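Local structure of paenibacillus xanthan lyase (Paenibacillus, 6F2P) at residues G458-L463 with K677-T682; G467-E472 with W486-D491; E492-G497 with Q647-T652. The protein catalyses the eliminative cleavage of the terminal mannosyl-glucuronosyl linkage in the side chains of xanthan. All coordinates share one frame; numbering follows the deposited sequence.

Interaction 1 (G458-L463 with K677-T682); sequences GGTDIL and KASVMT
Strands 458-462 and 678-682 run almost parallel, at 16° to each other, and their axes come within 5.7 Å. They belong to different sheets and meet through side chains. Thr460 and Ile462 point toward the second strand; Ser679 and Met681 point back toward the first. Ser679 has OG anti to its backbone N (chi1 -174°), and this atom rests 3.4 Å from Gly459 CA. Its hydrogen bond goes to Asn660 OD1, within its own sheet. Thr460 meets the opposing backbone with its methyl group. Thr460 CG2 lies 3.3 Å from Ser679 O. OG1 is turned anti to the backbone N and is hydrogen-bonded to Ser744 and Ser692, so the buried hydroxyl is satisfied by the other sheet. The contact is an interface between the super-sandwich domain and the C-terminal beta-sandwich domain of a family 8 lyase. Strand 457-462 is the outermost strand of its nine-stranded sheet, whereas strand 678-684 lies inside the seven-stranded one. Met681 starts with CG anti to the backbone N and bends at chi3 (-78°). It crosses Ile462 obliquely, with Met681 SD 3.8 Å from Ile462 CG2. The other branch of Ile462 reaches across toward strand 678-682, and its CD1 stops 3.7 Å from Met681 O. Asp461 points away from strand 678-682, and its OD1 forms a salt bridge with Lys746 NZ.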
ATOM      1  N   GLY A 458       4.729   3.371  -0.065  1.00 13.34           N
ATOM      2  CA  GLY A 458       4.516   1.942  -0.101  1.00 11.76           C
ATOM      3  C   GLY A 458       5.836   1.223  -0.269  1.00 18.07           C
ATOM      4  O   GLY A 458       6.879   1.719   0.171  1.00 16.82           O
ATOM      5  N   GLY A 459       5.796   0.062  -0.917  1.00 15.52           N
ATOM      6  CA  GLY A 459       6.987  -0.736  -1.097  1.00 13.72           C
ATOM      7  C   GLY A 459       6.687  -2.131  -1.592  1.00 16.52           C
ATOM      8  O   GLY A 459       5.571  -2.416  -2.031  1.00 18.05           O
ATOM      9  N   THR A 460       7.699  -2.993  -1.528  1.00 11.25           N
ATOM     10  CA  THR A 460       7.579  -4.377  -1.963  1.00 12.48           C
ATOM     11  C   THR A 460       8.510  -5.283  -1.152  1.00 13.75           C
ATOM     12  O   THR A 460       9.272  -4.811  -0.314  1.00 15.34           O
ATOM     13  CB  THR A 460       7.867  -4.535  -3.470  1.00 13.95           C
ATOM     14  OG1 THR A 460       7.501  -5.854  -3.883  1.00 17.33           O
ATOM     15  CG2 THR A 460       9.342  -4.316  -3.776  1.00 11.98           C
ATOM     16  N   ASP A 461       8.453  -6.584  -1.400  1.00 14.04           N
ATOM     17  CA  ASP A 461       9.121  -7.532  -0.522  1.00 12.12           C
ATOM     18  C   ASP A 461       9.533  -8.802  -1.241  1.00 16.36           C
ATOM     19  O   ASP A 461       9.106  -9.065  -2.364  1.00 19.56           O
ATOM     20  CB  ASP A 461       8.178  -7.927   0.595  1.00 18.89           C
ATOM     21  CG  ASP A 461       6.852  -8.433   0.070  1.00 23.32           C
ATOM     22  OD1 ASP A 461       6.817  -9.557  -0.476  1.00 18.91           O
ATOM     23  OD2 ASP A 461       5.846  -7.702   0.202  1.00 32.96           O
ATOM     24  N   ILE A 462      10.336  -9.612  -0.568  1.00 14.31           N
ATOM     25  CA  ILE A 462      10.770 -10.867  -1.144  1.00 18.17           C
ATOM     26  C   ILE A 462      10.946 -11.929  -0.054  1.00 19.23           C
ATOM     27  O   ILE A 462      11.291 -11.611   1.089  1.00 15.56           O
ATOM     28  CB  ILE A 462      12.047 -10.675  -2.007  1.00 18.08           C
ATOM     29  CG1 ILE A 462      12.030 -11.623  -3.208  1.00 19.60           C
ATOM     30  CG2 ILE A 462      13.302 -10.842  -1.177  1.00 15.73           C
ATOM     31  CD1 ILE A 462      12.997 -11.226  -4.304  1.00 22.01           C
ATOM     32  N   LEU A 463      10.648 -13.180  -0.408  1.00 22.47           N
ATOM     33  CA  LEU A 463      10.801 -14.323   0.492  1.00 15.02           C
ATOM     34  C   LEU A 463       9.942 -14.218   1.747  1.00 18.81           C
ATOM     35  O   LEU A 463      10.104 -14.995   2.693  1.00 20.10           O
ATOM     36  CB  LEU A 463      12.274 -14.512   0.864  1.00 19.35           C
ATOM     37  CG  LEU A 463      13.191 -14.759  -0.334  1.00 20.46           C
ATOM     38  CD1 LEU A 463      14.631 -14.966   0.096  1.00 26.21           C
ATOM     39  CD2 LEU A 463      12.691 -15.953  -1.118  1.00 16.19           C
ATOM     40  N   LYS A 677       7.680   4.893 -11.878  1.00 15.28           N
ATOM     41  CA  LYS A 677       7.780   4.857 -10.424  1.00 20.96           C
ATOM     42  C   LYS A 677       7.490   3.435  -9.963  1.00 16.87           C
ATOM     43  O   LYS A 677       6.529   2.817 -10.420  1.00 15.22           O
ATOM     44  CB  LYS A 677       6.776   5.819  -9.780  1.00 16.21           C
ATOM     45  CG  LYS A 677       6.973   7.269 -10.165  1.00 15.51           C
ATOM     46  CD  LYS A 677       5.782   8.124  -9.749  1.00 16.68           C
ATOM     47  CE  LYS A 677       5.957   9.564 -10.205  1.00 18.40           C
ATOM     48  NZ  LYS A 677       4.975  10.460  -9.552  1.00 21.64           N
ATOM     49  N   ALA A 678       8.322   2.911  -9.072  1.00 15.74           N
ATOM     50  CA  ALA A 678       8.187   1.522  -8.672  1.00  9.43           C
ATOM     51  C   ALA A 678       9.014   1.226  -7.445  1.00 10.82           C
ATOM     52  O   ALA A 678      10.028   1.871  -7.197  1.00 15.41           O
ATOM     53  CB  ALA A 678       8.626   0.626  -9.805  1.00 18.59           C
ATOM     54  N   SER A 679       8.588   0.242  -6.673  1.00 10.37           N
ATOM     55  CA  SER A 679       9.441  -0.302  -5.638  1.00 10.73           C
ATOM     56  C   SER A 679       9.806  -1.717  -6.081  1.00 15.43           C
ATOM     57  O   SER A 679       8.939  -2.499  -6.470  1.00 17.20           O
ATOM     58  CB  SER A 679       8.717  -0.314  -4.304  1.00 12.25           C
ATOM     59  OG  SER A 679       9.592  -0.717  -3.270  1.00 16.09           O
ATOM     60  N   VAL A 680      11.094  -2.037  -6.065  1.00 13.29           N
ATOM     61  CA  VAL A 680      11.567  -3.291  -6.638  1.00 12.56           C
ATOM     62  C   VAL A 680      12.536  -3.983  -5.694  1.00 14.20           C
ATOM     63  O   VAL A 680      13.350  -3.322  -5.047  1.00 15.37           O
ATOM     64  CB  VAL A 680      12.273  -3.030  -7.977  1.00 13.37           C
ATOM     65  CG1 VAL A 680      12.778  -4.323  -8.596  1.00  8.48           C
ATOM     66  CG2 VAL A 680      11.333  -2.299  -8.918  1.00 13.66           C
ATOM     67  N   MET A 681      12.439  -5.307  -5.595  1.00 13.11           N
ATOM     68  CA  MET A 681      13.392  -6.078  -4.806  1.00 14.67           C
ATOM     69  C   MET A 681      13.825  -7.334  -5.561  1.00 17.65           C
ATOM     70  O   MET A 681      12.995  -8.017  -6.151  1.00 18.99           O
ATOM     71  CB  MET A 681      12.815  -6.413  -3.428  1.00 11.69           C
ATOM     72  CG  MET A 681      13.755  -7.203  -2.529  1.00 16.49           C
ATOM     73  SD  MET A 681      13.367  -7.067  -0.763  1.00 19.46           S
ATOM     74  CE  MET A 681      14.066  -5.457  -0.427  1.00 15.59           C
ATOM     75  N   THR A 682      15.128  -7.615  -5.562  1.00 17.36           N
ATOM     76  CA  THR A 682      15.670  -8.784  -6.255  1.00 13.27           C
ATOM     77  C   THR A 682      16.354  -9.752  -5.290  1.00 15.67           C
ATOM     78  O   THR A 682      16.969  -9.342  -4.305  1.00 14.05           O
ATOM     79  CB  THR A 682      16.680  -8.383  -7.361  1.00 14.20           C
ATOM     80  OG1 THR A 682      17.860  -7.824  -6.764  1.00 13.24           O
ATOM     81  CG2 THR A 682      16.066  -7.366  -8.339  1.00 11.88           C
TER

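Interaction 2 (G467-E472 with W486-D491); sequences GVSGME and WFMFDD. With CA (calcium ion), chain B.
This contact is part of a beta hairpin, strands 466-474 and 481-488, in the large antiparallel sheet of the super-sandwich domain. Gly467 and Met488 form a hydrogen-bonded pair, with Gly467 N 3.1 Å from Met488 O and Met488 N 2.8 Å from Gly467 O. Ser469 and Trp486 form a second such pair; Trp486 N donates to Ser469 O at 2.7 Å and 170°. Between them, Val468 and Phe487 are a non-hydrogen-bonded pair. Their side chains lie side by side on one face, with Val468 CG2 3.6 Å from Phe487 CE2. Ser469, Trp486 and Met488 occupy the opposite face. Met488 bends at chi2 and chi3, so that its CE turns back to 3.6 Å from Ser469 N. Ser469 OG is hydrogen-bonded to Gln366. Trp486 has CG anti to its carbonyl carbon (chi1 -61°), which lays the six-membered ring along strand 467-472. Met471 CB sits at the ring edge, in its plane, 3.9 Å from Trp486 CZ3. The Trp486 ring also touches Leu384 of strand 380-385. An alanine at Trp486 would remove the ring and would probably loosen this face of the sheet, where the ring meets Met471 and Leu384. Beyond the strand, Asp490 and Asp491 each bind calcium through OD1, the latter at 2.4 Å. Gln636, Glu492 and Glu651 complete the protein part of the site. With so many carboxylates gathered, the ion is likely to offset their repulsion and keep both aspartates ionised at the end of the hairpin.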
ATOM      1  N   GLY A 467      12.293  -6.603   2.828  1.00 14.28           N
ATOM      2  CA  GLY A 467      11.419  -5.615   2.240  1.00 12.00           C
ATOM      3  C   GLY A 467      12.114  -4.294   2.039  1.00 15.85           C
ATOM      4  O   GLY A 467      13.186  -4.038   2.600  1.00 17.93           O
ATOM      5  N   VAL A 468      11.490  -3.458   1.223  1.00 13.22           N
ATOM      6  CA  VAL A 468      11.959  -2.115   0.964  1.00 13.79           C
ATOM      7  C   VAL A 468      10.724  -1.222   0.905  1.00 15.86           C
ATOM      8  O   VAL A 468       9.728  -1.577   0.259  1.00 13.41           O
ATOM      9  CB  VAL A 468      12.757  -2.047  -0.367  1.00 11.96           C
ATOM     10  CG1 VAL A 468      12.010  -2.764  -1.471  1.00 10.91           C
ATOM     11  CG2 VAL A 468      13.048  -0.605  -0.759  1.00 13.21           C
ATOM     12  N   SER A 469      10.768  -0.086   1.599  1.00 14.14           N
ATOM     13  CA  SER A 469       9.667   0.867   1.545  1.00 10.33           C
ATOM     14  C   SER A 469      10.174   2.250   1.243  1.00 11.70           C
ATOM     15  O   SER A 469      11.349   2.562   1.463  1.00 12.99           O
ATOM     16  CB  SER A 469       8.908   0.916   2.864  1.00 10.13           C
ATOM     17  OG  SER A 469       8.276  -0.313   3.153  1.00 14.13           O
ATOM     18  N   GLY A 470       9.272   3.092   0.761  1.00 11.04           N
ATOM     19  CA  GLY A 470       9.614   4.464   0.485  1.00 10.88           C
ATOM     20  C   GLY A 470       8.448   5.400   0.681  1.00 12.65           C
ATOM     21  O   GLY A 470       7.278   5.007   0.591  1.00 12.59           O
ATOM     22  N   MET A 471       8.787   6.658   0.938  1.00 12.70           N
ATOM     23  CA  MET A 471       7.805   7.710   1.095  1.00 10.98           C
ATOM     24  C   MET A 471       8.361   8.998   0.526  1.00 11.39           C
ATOM     25  O   MET A 471       9.440   9.443   0.923  1.00 13.85           O
ATOM     26  CB  MET A 471       7.510   7.908   2.579  1.00 15.63           C
ATOM     27  CG  MET A 471       6.631   9.092   2.896  1.00 13.53           C
ATOM     28  SD  MET A 471       6.300   9.195   4.666  1.00 19.51           S
ATOM     29  CE  MET A 471       5.362  10.726   4.723  1.00 12.22           C
ATOM     30  N   GLU A 472       7.642   9.594  -0.416  1.00 11.14           N
ATOM     31  CA  GLU A 472       7.916  10.977  -0.772  1.00 12.08           C
ATOM     32  C   GLU A 472       7.180  11.881   0.217  1.00 15.38           C
ATOM     33  O   GLU A 472       5.965  12.079   0.130  1.00 15.41           O
ATOM     34  CB  GLU A 472       7.507  11.289  -2.208  1.00 13.57           C
ATOM     35  CG  GLU A 472       7.907  12.691  -2.644  1.00 16.21           C
ATOM     36  CD  GLU A 472       7.799  12.891  -4.144  1.00 19.96           C
ATOM     37  OE1 GLU A 472       7.083  12.104  -4.799  1.00 22.93           O
ATOM     38  OE2 GLU A 472       8.433  13.832  -4.669  1.00 19.72           O
ATOM     39  N   TRP A 486      13.463   2.930   3.137  1.00 11.84           N
ATOM     40  CA  TRP A 486      13.904   2.003   4.163  1.00 13.77           C
ATOM     41  C   TRP A 486      14.177   0.633   3.536  1.00 16.60           C
ATOM     42  O   TRP A 486      13.446   0.190   2.647  1.00 13.89           O
ATOM     43  CB  TRP A 486      12.872   1.921   5.290  1.00 11.65           C
ATOM     44  CG  TRP A 486      12.627   3.239   5.985  1.00 13.43           C
ATOM     45  CD1 TRP A 486      13.264   3.715   7.103  1.00 12.52           C
ATOM     46  CD2 TRP A 486      11.679   4.247   5.607  1.00 12.86           C
ATOM     47  NE1 TRP A 486      12.768   4.957   7.438  1.00  9.29           N
ATOM     48  CE2 TRP A 486      11.792   5.303   6.540  1.00 12.93           C
ATOM     49  CE3 TRP A 486      10.743   4.357   4.573  1.00 11.57           C
ATOM     50  CZ2 TRP A 486      11.001   6.457   6.468  1.00 12.51           C
ATOM     51  CZ3 TRP A 486       9.963   5.509   4.499  1.00 13.57           C
ATOM     52  CH2 TRP A 486      10.098   6.544   5.446  1.00 12.13           C
ATOM     53  N   PHE A 487      15.258  -0.011   3.970  1.00 14.53           N
ATOM     54  CA  PHE A 487      15.687  -1.275   3.378  1.00 16.83           C
ATOM     55  C   PHE A 487      15.915  -2.253   4.501  1.00 13.59           C
ATOM     56  O   PHE A 487      16.859  -2.122   5.276  1.00 16.01           O
ATOM     57  CB  PHE A 487      16.957  -1.083   2.545  1.00 14.96           C
ATOM     58  CG  PHE A 487      16.813  -0.039   1.468  1.00 14.07           C
ATOM     59  CD1 PHE A 487      16.895   1.312   1.778  1.00  9.17           C
ATOM     60  CD2 PHE A 487      16.580  -0.410   0.147  1.00 13.31           C
ATOM     61  CE1 PHE A 487      16.748   2.275   0.796  1.00 10.68           C
ATOM     62  CE2 PHE A 487      16.434   0.548  -0.848  1.00 10.55           C
ATOM     63  CZ  PHE A 487      16.523   1.895  -0.522  1.00 13.30           C
ATOM     64  N   MET A 488      15.027  -3.228   4.597  1.00 13.67           N
ATOM     65  CA  MET A 488      14.940  -4.050   5.788  1.00 15.70           C
ATOM     66  C   MET A 488      15.345  -5.484   5.483  1.00 17.84           C
ATOM     67  O   MET A 488      14.631  -6.187   4.775  1.00 23.38           O
ATOM     68  CB  MET A 488      13.511  -3.969   6.324  1.00 13.99           C
ATOM     69  CG  MET A 488      13.145  -2.558   6.776  1.00 13.19           C
ATOM     70  SD  MET A 488      11.426  -2.060   6.554  1.00 14.71           S
ATOM     71  CE  MET A 488      11.377  -1.659   4.811  1.00 14.41           C
ATOM     72  N   PHE A 489      16.495  -5.907   6.004  1.00 16.80           N
ATOM     73  CA  PHE A 489      17.061  -7.212   5.649  1.00 17.00           C
ATOM     74  C   PHE A 489      17.016  -8.205   6.802  1.00 19.68           C
ATOM     75  O   PHE A 489      16.033  -8.250   7.537  1.00 24.30           O
ATOM     76  CB  PHE A 489      18.481  -7.060   5.097  1.00 15.17           C
ATOM     77  CG  PHE A 489      18.559  -6.191   3.864  1.00 15.82           C
ATOM     78  CD1 PHE A 489      17.962  -6.591   2.677  1.00 15.85           C
ATOM     79  CD2 PHE A 489      19.218  -4.974   3.896  1.00 13.95           C
ATOM     80  CE1 PHE A 489      18.030  -5.793   1.533  1.00 14.48           C
ATOM     81  CE2 PHE A 489      19.291  -4.170   2.767  1.00 12.40           C
ATOM     82  CZ  PHE A 489      18.698  -4.581   1.581  1.00 16.74           C
ATOM     83  N   ASP A 490      18.059  -9.014   6.960  1.00 15.68           N
ATOM     84  CA  ASP A 490      18.007 -10.044   8.000  1.00 20.29           C
ATOM     85  C   ASP A 490      18.301  -9.516   9.408  1.00 16.42           C
ATOM     86  O   ASP A 490      17.691  -9.963  10.371  1.00 18.36           O
ATOM     87  CB  ASP A 490      18.898 -11.250   7.663  1.00 18.56           C
ATOM     88  CG  ASP A 490      20.322 -10.857   7.369  1.00 17.22           C
ATOM     89  OD1 ASP A 490      20.530  -9.699   6.973  1.00 20.98           O
ATOM     90  OD2 ASP A 490      21.235 -11.697   7.527  1.00 22.92           O
ATOM     91  N   ASP A 491      19.228  -8.571   9.529  1.00 17.43           N
ATOM     92  CA  ASP A 491      19.614  -8.064  10.843  1.00 15.79           C
ATOM     93  C   ASP A 491      20.014  -6.599  10.781  1.00 15.18           C
ATOM     94  O   ASP A 491      20.653  -6.093  11.691  1.00 18.82           O
ATOM     95  CB  ASP A 491      20.751  -8.899  11.449  1.00 15.14           C
ATOM     96  CG  ASP A 491      21.997  -8.939  10.567  1.00 22.76           C
ATOM     97  OD1 ASP A 491      21.982  -8.367   9.455  1.00 21.56           O
ATOM     98  OD2 ASP A 491      22.985  -9.585  10.973  1.00 26.23           O
TER
HETATM   99 CA    CA B1101      22.802  -8.715   7.224  1.00 20.09          CA

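Interaction 3 (E492-G497 with Q647-T652); sequences EIVALG and QAVKET. With CA (calcium ion), chain B.
Two facing sheets meet here: strand 493-497 of the super-sandwich domain and strand 647-651 of the C-terminal beta-sandwich domain. The strands run antiparallel, at 158°, with axes 8.4 Å apart, so side chains fill the gap. Leu496 starts with CB 3.7 Å from Gln647 NE2. CG stands beside the backbone N, anti to the carbonyl carbon (chi1 -60°). Leu496 CD1 is anti to CA and ends 3.7 Å from Val649 CG2. Leu496 CD1 also lies 4.1 Å from Gln647 CB. Leu496 thus slides past Gln647 in the opposite direction and crosses Val649 obliquely. Gln647 OE1 is hydrogen-bonded to Ser485 and Trp662, and NE2 to Asn642. Next along the strands, Val494 and Val649 meet tip to tip, with Val494 CG1 3.8 Å from Val649 CG2. Beyond this apolar pair the contact becomes ionic. Glu492 and Glu651 cross at about a right angle, their carboxylate planes 83° apart, and share a calcium ion that bridges the two domains. Tyr631 also bonds Glu492 OE2, and Leu654 N bonds Glu651 OE2. Glu492 grips the ion with both OE1 and OE2, each at 2.5 Å, while Glu651 binds it through OE1 at 2.2 Å.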
ATOM      1  N   GLU A 492      19.648  -5.923   9.699  1.00 15.11           N
ATOM      2  CA  GLU A 492      19.903  -4.494   9.594  1.00 18.82           C
ATOM      3  C   GLU A 492      18.755  -3.798   8.897  1.00 17.03           C
ATOM      4  O   GLU A 492      18.021  -4.416   8.123  1.00 18.06           O
ATOM      5  CB  GLU A 492      21.202  -4.208   8.832  1.00 15.75           C
ATOM      6  CG  GLU A 492      21.203  -4.655   7.382  1.00 12.83           C
ATOM      7  CD  GLU A 492      21.751  -6.064   7.206  1.00 21.60           C
ATOM      8  OE1 GLU A 492      20.942  -7.012   7.231  1.00 21.24           O
ATOM      9  OE2 GLU A 492      22.987  -6.228   7.047  1.00 20.84           O
ATOM     10  N   ILE A 493      18.604  -2.511   9.191  1.00 13.26           N
ATOM     11  CA  ILE A 493      17.720  -1.641   8.430  1.00 15.11           C
ATOM     12  C   ILE A 493      18.523  -0.481   7.868  1.00 15.32           C
ATOM     13  O   ILE A 493      19.196   0.232   8.610  1.00 20.06           O
ATOM     14  CB  ILE A 493      16.589  -1.066   9.291  1.00 15.05           C
ATOM     15  CG1 ILE A 493      15.709  -2.190   9.831  1.00 15.33           C
ATOM     16  CG2 ILE A 493      15.762  -0.088   8.478  1.00  8.45           C
ATOM     17  CD1 ILE A 493      15.777  -2.335  11.322  1.00 17.37           C
ATOM     18  N   VAL A 494      18.478  -0.296   6.557  1.00 11.46           N
ATOM     19  CA  VAL A 494      19.157   0.847   5.971  1.00 12.64           C
ATOM     20  C   VAL A 494      18.129   1.932   5.697  1.00 15.08           C
ATOM     21  O   VAL A 494      17.074   1.664   5.111  1.00 15.75           O
ATOM     22  CB  VAL A 494      19.894   0.482   4.670  1.00 16.33           C
ATOM     23  CG1 VAL A 494      20.596   1.707   4.095  1.00 10.36           C
ATOM     24  CG2 VAL A 494      20.892  -0.649   4.918  1.00 13.15           C
ATOM     25  N   ALA A 495      18.434   3.150   6.133  1.00 13.24           N
ATOM     26  CA  ALA A 495      17.566   4.298   5.900  1.00 12.96           C
ATOM     27  C   ALA A 495      18.286   5.317   5.023  1.00 14.75           C
ATOM     28  O   ALA A 495      19.405   5.734   5.338  1.00 14.94           O
ATOM     29  CB  ALA A 495      17.146   4.930   7.226  1.00 10.71           C
ATOM     30  N   LEU A 496      17.647   5.704   3.922  1.00 10.97           N
ATOM     31  CA  LEU A 496      18.229   6.664   2.999  1.00 10.66           C
ATOM     32  C   LEU A 496      17.300   7.838   2.772  1.00 15.01           C
ATOM     33  O   LEU A 496      16.079   7.681   2.713  1.00 17.24           O
ATOM     34  CB  LEU A 496      18.504   6.016   1.646  1.00 15.74           C
ATOM     35  CG  LEU A 496      19.459   4.829   1.561  1.00 15.54           C
ATOM     36  CD1 LEU A 496      19.710   4.511   0.097  1.00 12.25           C
ATOM     37  CD2 LEU A 496      20.762   5.117   2.291  1.00 11.65           C
ATOM     38  N   GLY A 497      17.886   9.016   2.624  1.00 14.11           N
ATOM     39  CA  GLY A 497      17.115  10.188   2.280  1.00 13.30           C
ATOM     40  C   GLY A 497      17.869  11.026   1.269  1.00 17.12           C
ATOM     41  O   GLY A 497      19.095  11.095   1.299  1.00 17.26           O
ATOM     42  N   GLN A 647      16.871   5.209  -5.162  1.00  7.55           N
ATOM     43  CA  GLN A 647      17.571   4.895  -3.928  1.00 12.62           C
ATOM     44  C   GLN A 647      17.675   3.389  -3.859  1.00 11.31           C
ATOM     45  O   GLN A 647      16.665   2.686  -3.870  1.00 16.89           O
ATOM     46  CB  GLN A 647      16.812   5.447  -2.708  1.00 10.17           C
ATOM     47  CG  GLN A 647      16.748   6.966  -2.690  1.00 10.11           C
ATOM     48  CD  GLN A 647      15.861   7.509  -1.602  1.00 17.74           C
ATOM     49  OE1 GLN A 647      14.636   7.359  -1.647  1.00 21.36           O
ATOM     50  NE2 GLN A 647      16.470   8.154  -0.611  1.00 16.36           N
ATOM     51  N   ALA A 648      18.895   2.881  -3.806  1.00  9.49           N
ATOM     52  CA  ALA A 648      19.079   1.444  -3.905  1.00 11.69           C
ATOM     53  C   ALA A 648      20.149   0.926  -2.953  1.00 13.44           C
ATOM     54  O   ALA A 648      21.201   1.551  -2.769  1.00 11.94           O
ATOM     55  CB  ALA A 648      19.391   1.053  -5.338  1.00 14.16           C
ATOM     56  N   VAL A 649      19.850  -0.215  -2.338  1.00 12.52           N
ATOM     57  CA  VAL A 649      20.744  -0.865  -1.394  1.00 12.13           C
ATOM     58  C   VAL A 649      20.778  -2.366  -1.673  1.00 13.72           C
ATOM     59  O   VAL A 649      19.743  -2.988  -1.937  1.00 12.00           O
ATOM     60  CB  VAL A 649      20.286  -0.619   0.057  1.00 13.31           C
ATOM     61  CG1 VAL A 649      21.160  -1.400   1.056  1.00 12.20           C
ATOM     62  CG2 VAL A 649      20.293   0.859   0.367  1.00 12.35           C
ATOM     63  N   LYS A 650      21.977  -2.936  -1.636  1.00 13.95           N
ATOM     64  CA  LYS A 650      22.156  -4.373  -1.784  1.00 17.07           C
ATOM     65  C   LYS A 650      22.787  -4.944  -0.515  1.00 12.83           C
ATOM     66  O   LYS A 650      23.786  -4.431  -0.032  1.00 13.30           O
ATOM     67  CB  LYS A 650      23.030  -4.687  -3.007  1.00 14.92           C
ATOM     68  CG  LYS A 650      23.513  -6.144  -3.086  1.00 20.17           C
ATOM     69  CD  LYS A 650      23.947  -6.528  -4.498  1.00 16.29           C
ATOM     70  CE  LYS A 650      24.241  -8.035  -4.615  1.00 33.06           C
ATOM     71  NZ  LYS A 650      24.447  -8.491  -6.035  1.00 29.37           N
ATOM     72  N   GLU A 651      22.182  -5.988   0.034  1.00 14.27           N
ATOM     73  CA  GLU A 651      22.792  -6.721   1.131  1.00 17.52           C
ATOM     74  C   GLU A 651      23.607  -7.836   0.497  1.00 19.80           C
ATOM     75  O   GLU A 651      23.042  -8.762  -0.082  1.00 20.39           O
ATOM     76  CB  GLU A 651      21.717  -7.300   2.044  1.00 17.91           C
ATOM     77  CG  GLU A 651      22.121  -7.415   3.509  1.00 21.88           C
ATOM     78  CD  GLU A 651      22.830  -8.725   3.843  1.00 25.96           C
ATOM     79  OE1 GLU A 651      23.174  -8.910   5.028  1.00 23.67           O
ATOM     80  OE2 GLU A 651      23.043  -9.566   2.936  1.00 21.57           O
ATOM     81  N   THR A 652      24.929  -7.746   0.602  1.00 19.19           N
ATOM     82  CA  THR A 652      25.819  -8.622  -0.166  1.00 20.16           C
ATOM     83  C   THR A 652      25.959 -10.046   0.368  1.00 22.24           C
ATOM     84  O   THR A 652      26.490 -10.915  -0.325  1.00 27.83           O
ATOM     85  CB  THR A 652      27.216  -8.009  -0.322  1.00 14.19           C
ATOM     86  OG1 THR A 652      27.807  -7.827   0.974  1.00 19.01           O
ATOM     87  CG2 THR A 652      27.125  -6.669  -1.050  1.00 11.81           C
TER
HETATM   88 CA    CA B1101      22.802  -8.715   7.224  1.00 20.09          CA

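Interaction 1 opens first, on strand 457-462. The chain then turns into strand 466-474, which pairs with strand 457-462, for example through Gly458 O and Gly470 N. Interaction 2 closes a hairpin, with 13 residues between its segments. The next strand, 493-501, opens interaction 3, which closes at 647-652 after 149 intervening residues. Interactions 2 and 3 are therefore in series, and both nest inside the loop that interaction 1 closes at 677-682. Interaction 2 stays within the super-sandwich domain. Interactions 1 and 3 tie its sheet to the C-terminal beta-sandwich domain at two places. Interactions 2 and 3 share one calcium ion, and Phe487 packs against Val649.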